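Local coordinates for microcin B17-processing protein McbD (Escherichia coli, PDB 6GRI) that acts as the YcaO-family cyclodehydratase subunit of the McbBCD microcin B17 synthetase, helping to convert the inactive McbA precursor into the active peptide, at the interface of chains B and A. Numbering follows the deposited sequence. Chains: chain A, Microcin B17-processing protein McbD; chain B, Microcin B17-processing protein McbB.

Contact 1: the interface of chains B and A. Residues chain B 213-215, 218; chain A 4, 6, 12, 16.
Two tryptophans meet face against face at the apolar centre: the indole of B:Trp215 lies over that of A:Trp12, their planes only about 17° from parallel. The overlap is displaced toward the rim, with CE3 of the A:Trp12 benzene ring 3.5 Å from CD2 of B:Trp215. The middle of the A:Trp12 ring is covered instead by the B:Trp215 methylene CB, 4.0 Å above its plane. Large flat rings suit this place, since they bury much carbon surface while tolerating a sliding fit. The opposite face of B:Trp215 is backed from its own chain by B:Leu218, whose methyl CD1 sits over the ring centre. The leucine, itself part of the contact, probably helps to hold the indole against A:Trp12.

A:Val4 packs on the same side as the leucine, but beside the pyrrole portion: its methyl CG1 lies 3.5 Å from CD1 of B:Trp215. The two branches of the valine divide the work. With CG1 anti to the backbone N (chi1 173°), that methyl meets the indole, whereas CG2 points toward B:Leu218, which it meets tip to tip, CG2 to CD1 at 4.0 Å. A beta-branched residue can thus touch two neighbours at once. A:Met16 adds its flexible chain, bent at chi2 (86°), and its CG packs 3.9 Å from B:Leu218 CD1.

Toward the rim the groups become more polar. The hydroxyl OG of A:Ser6 lies near the pyrrole portion, 3.9 Å from B:Trp215 CD1, and the carbonyl O of B:Met213 flanks A:Val4 CG2 at 3.8 Å. B:Ser214, which hides little surface against McbD, adds its carbonyl O near the same methyl. In the fold, B:Trp215 begins helix 215-220 of McbB and B:Leu218 follows one turn later; McbD contributes strand 4-5, strand 15-18 and the intervening loop that carries A:Trp12.

Contact 2: the interface of chains B and A. Residues chain B 288-290; chain A 1-2, 18, 47, 51.
B:Gln288 rests the aliphatic part of its side chain against two methionines of McbD, which meet it on neighbouring flanks. Its CB lies 3.5 Å from the terminal methyl CE of A:Met18 and 3.7 Å from the sulfur SD of A:Met1. The A:Met1 chain runs alongside the glutamine in the opposite direction, whereas the A:Met18 chain passes across it. Long, unbranched and polarisable, methionines can mould themselves to a neighbour of irregular shape; A:Met18 turns its methyl toward the McbB backbone.

Next to this core, B:Ala289 meets the start of a McbD helix. The methyl branch CG2 of A:Thr47 faces McbB, lying 3.3 Å from the carbonyl O of B:Ala289 and 3.6 Å from its CA. The contact is thus made by the alanine's backbone, while its own methyl points away from the threonine. A:Ile51, one turn further along, is a looser apolar neighbour, its CD1 4.4 Å from B:Ala289 CB.

At the polar side, the backbone N of A:Ile2 donates a hydrogen bond to the amide oxygen OE1 of B:Gln288, with N and OE1 3.1 Å apart. The bond is nearly straight at the hydrogen (168°), but the donor stands well above the carbonyl plane. Beyond CG the glutamine extends (chi2 -151°), carrying its amide to the McbD main chain; glutamine therefore suits the place by joining an apolar stem to a polar end. The site clasps a C-terminal loop of McbB against the extreme N-terminus of McbD, probably helping to hold the cyclodehydratase within the synthetase.

Contact 1: the interface of chains B and A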
# COMPACT_ATOMS: atom_id res chain seq x y z
N MET B 213 -14.79 -2.80 -7.44
CA MET B 213 -16.15 -2.35 -7.82
C MET B 213 -16.36 -2.16 -9.32
O MET B 213 -15.83 -1.25 -9.94
CB MET B 213 -16.51 -1.05 -7.09
CG MET B 213 -16.88 -1.23 -5.63
SD MET B 213 -18.53 -1.93 -5.41
CE MET B 213 -18.69 -1.87 -3.62
N SER B 214 -17.18 -3.05 -9.87
CA SER B 214 -17.71 -2.96 -11.22
C SER B 214 -19.23 -3.07 -11.13
O SER B 214 -19.79 -3.18 -10.03
CB SER B 214 -17.16 -4.13 -12.04
OG SER B 214 -17.31 -5.34 -11.32
N TRP B 215 -19.89 -3.06 -12.28
CA TRP B 215 -21.31 -3.43 -12.35
C TRP B 215 -21.55 -4.91 -12.03
O TRP B 215 -22.65 -5.28 -11.65
CB TRP B 215 -21.94 -3.02 -13.68
CG TRP B 215 -22.50 -1.65 -13.58
CD1 TRP B 215 -21.92 -0.48 -14.00
CD2 TRP B 215 -23.74 -1.28 -12.97
NE1 TRP B 215 -22.73 0.59 -13.70
CE2 TRP B 215 -23.86 0.12 -13.07
CE3 TRP B 215 -24.77 -2.01 -12.34
CZ2 TRP B 215 -24.97 0.82 -12.58
CZ3 TRP B 215 -25.88 -1.31 -11.85
CH2 TRP B 215 -25.97 0.09 -11.97
N LEU B 218 -22.02 -4.60 -8.32
CA LEU B 218 -23.30 -3.90 -8.07
C LEU B 218 -24.52 -4.82 -8.20
O LEU B 218 -25.47 -4.72 -7.41
CB LEU B 218 -23.45 -2.70 -9.03
CG LEU B 218 -22.54 -1.49 -8.79
CD1 LEU B 218 -22.66 -0.50 -9.93
CD2 LEU B 218 -22.86 -0.83 -7.46
N VAL A 4 -18.51 3.90 -9.77
CA VAL A 4 -18.41 3.09 -10.99
C VAL A 4 -18.75 3.97 -12.18
O VAL A 4 -19.80 4.59 -12.22
CB VAL A 4 -19.34 1.86 -10.95
CG1 VAL A 4 -19.34 1.13 -12.30
CG2 VAL A 4 -18.96 0.93 -9.80
N SER A 6 -18.79 4.10 -16.57
CA SER A 6 -18.82 3.33 -17.82
C SER A 6 -18.69 4.28 -19.02
O SER A 6 -19.28 5.38 -19.02
CB SER A 6 -20.12 2.52 -17.92
OG SER A 6 -20.35 1.75 -16.75
N TRP A 12 -23.95 -0.01 -19.62
CA TRP A 12 -24.15 0.42 -18.25
C TRP A 12 -24.05 1.93 -18.14
O TRP A 12 -23.29 2.55 -18.90
CB TRP A 12 -23.12 -0.28 -17.37
CG TRP A 12 -23.29 -1.76 -17.45
CD1 TRP A 12 -22.56 -2.64 -18.19
CD2 TRP A 12 -24.33 -2.53 -16.83
NE1 TRP A 12 -23.05 -3.91 -18.05
CE2 TRP A 12 -24.14 -3.87 -17.21
CE3 TRP A 12 -25.38 -2.21 -15.96
CZ2 TRP A 12 -24.97 -4.90 -16.77
CZ3 TRP A 12 -26.22 -3.24 -15.52
CH2 TRP A 12 -26.00 -4.57 -15.92
N MET A 16 -22.54 5.58 -11.15
CA MET A 16 -23.24 5.20 -9.91
C MET A 16 -22.35 5.68 -8.78
O MET A 16 -21.19 5.29 -8.71
CB MET A 16 -23.44 3.68 -9.85
CG MET A 16 -23.37 3.01 -8.47
SD MET A 16 -24.94 3.01 -7.61
CE MET A 16 -24.42 3.12 -5.89

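Contact 2: the interface of chains B and A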
# COMPACT_ATOMS: atom_id res chain seq x y z
N GLN B 288 -17.20 0.83 2.48
CA GLN B 288 -18.20 1.84 2.11
C GLN B 288 -19.65 1.33 2.19
O GLN B 288 -20.53 2.06 2.66
CB GLN B 288 -17.87 2.43 0.73
CG GLN B 288 -17.94 1.44 -0.43
CD GLN B 288 -17.00 1.78 -1.58
OE1 GLN B 288 -16.49 2.91 -1.70
NE2 GLN B 288 -16.76 0.80 -2.44
N ALA B 289 -19.88 0.09 1.79
CA ALA B 289 -21.21 -0.51 1.78
C ALA B 289 -21.70 -1.06 3.13
O ALA B 289 -22.90 -1.22 3.33
CB ALA B 289 -21.29 -1.61 0.72
N CYS B 290 -20.79 -1.35 4.05
CA CYS B 290 -21.18 -1.88 5.37
C CYS B 290 -21.97 -0.88 6.20
O CYS B 290 -21.80 0.32 6.05
CB CYS B 290 -19.94 -2.25 6.16
SG CYS B 290 -20.23 -3.29 7.58
N MET A 1 -18.37 7.89 -3.04
CA MET A 1 -18.02 6.45 -2.84
C MET A 1 -18.65 5.54 -3.91
O MET A 1 -19.48 5.99 -4.70
CB MET A 1 -18.42 6.00 -1.43
CG MET A 1 -17.34 6.30 -0.40
SD MET A 1 -17.87 6.04 1.30
CE MET A 1 -19.18 7.26 1.47
N ILE A 2 -18.20 4.28 -3.94
CA ILE A 2 -18.51 3.30 -5.00
C ILE A 2 -17.91 3.72 -6.35
O ILE A 2 -16.97 3.08 -6.82
CB ILE A 2 -20.01 2.98 -5.11
CG1 ILE A 2 -20.45 2.30 -3.81
CG2 ILE A 2 -20.29 2.07 -6.30
CD1 ILE A 2 -21.93 2.32 -3.57
N MET A 18 -22.36 6.58 -4.42
CA MET A 18 -22.90 6.73 -3.09
C MET A 18 -22.37 8.06 -2.60
O MET A 18 -21.20 8.35 -2.75
CB MET A 18 -22.42 5.60 -2.20
CG MET A 18 -22.62 5.82 -0.71
SD MET A 18 -22.74 4.27 0.19
CE MET A 18 -21.14 3.51 -0.10
N THR A 47 -27.33 2.17 4.22
CA THR A 47 -26.35 2.19 3.12
C THR A 47 -26.61 1.17 1.99
O THR A 47 -26.73 1.57 0.82
CB THR A 47 -24.90 2.08 3.67
OG1 THR A 47 -24.56 3.32 4.29
CG2 THR A 47 -23.88 1.82 2.58
N ILE A 51 -28.12 1.78 -1.96
CA ILE A 51 -27.51 1.28 -3.20
C ILE A 51 -28.49 0.40 -3.98
O ILE A 51 -28.64 0.58 -5.19
CB ILE A 51 -26.20 0.52 -2.92
CG1 ILE A 51 -25.14 1.50 -2.41
CG2 ILE A 51 -25.69 -0.20 -4.17
CD1 ILE A 51 -24.11 0.87 -1.50

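Contact 1 and contact 2 belong to the same McbB–McbD interface, the centres of their C-alpha atoms about 12 Å apart. On McbD they share strand 15-18, which supplies a methionine to each, and the first residues of the chain, which run from contact 2 into strand 4-5 of contact 1. Contact 2 adds the start of helix 47-66. On McbB the two patches are distant in sequence: one surrounds the short helix 215-220, the other lies in the loop after strand 279-282. Gripping one McbD edge through two separate McbB segments probably fixes the relative orientation of the subunits in the McbBCD assembly.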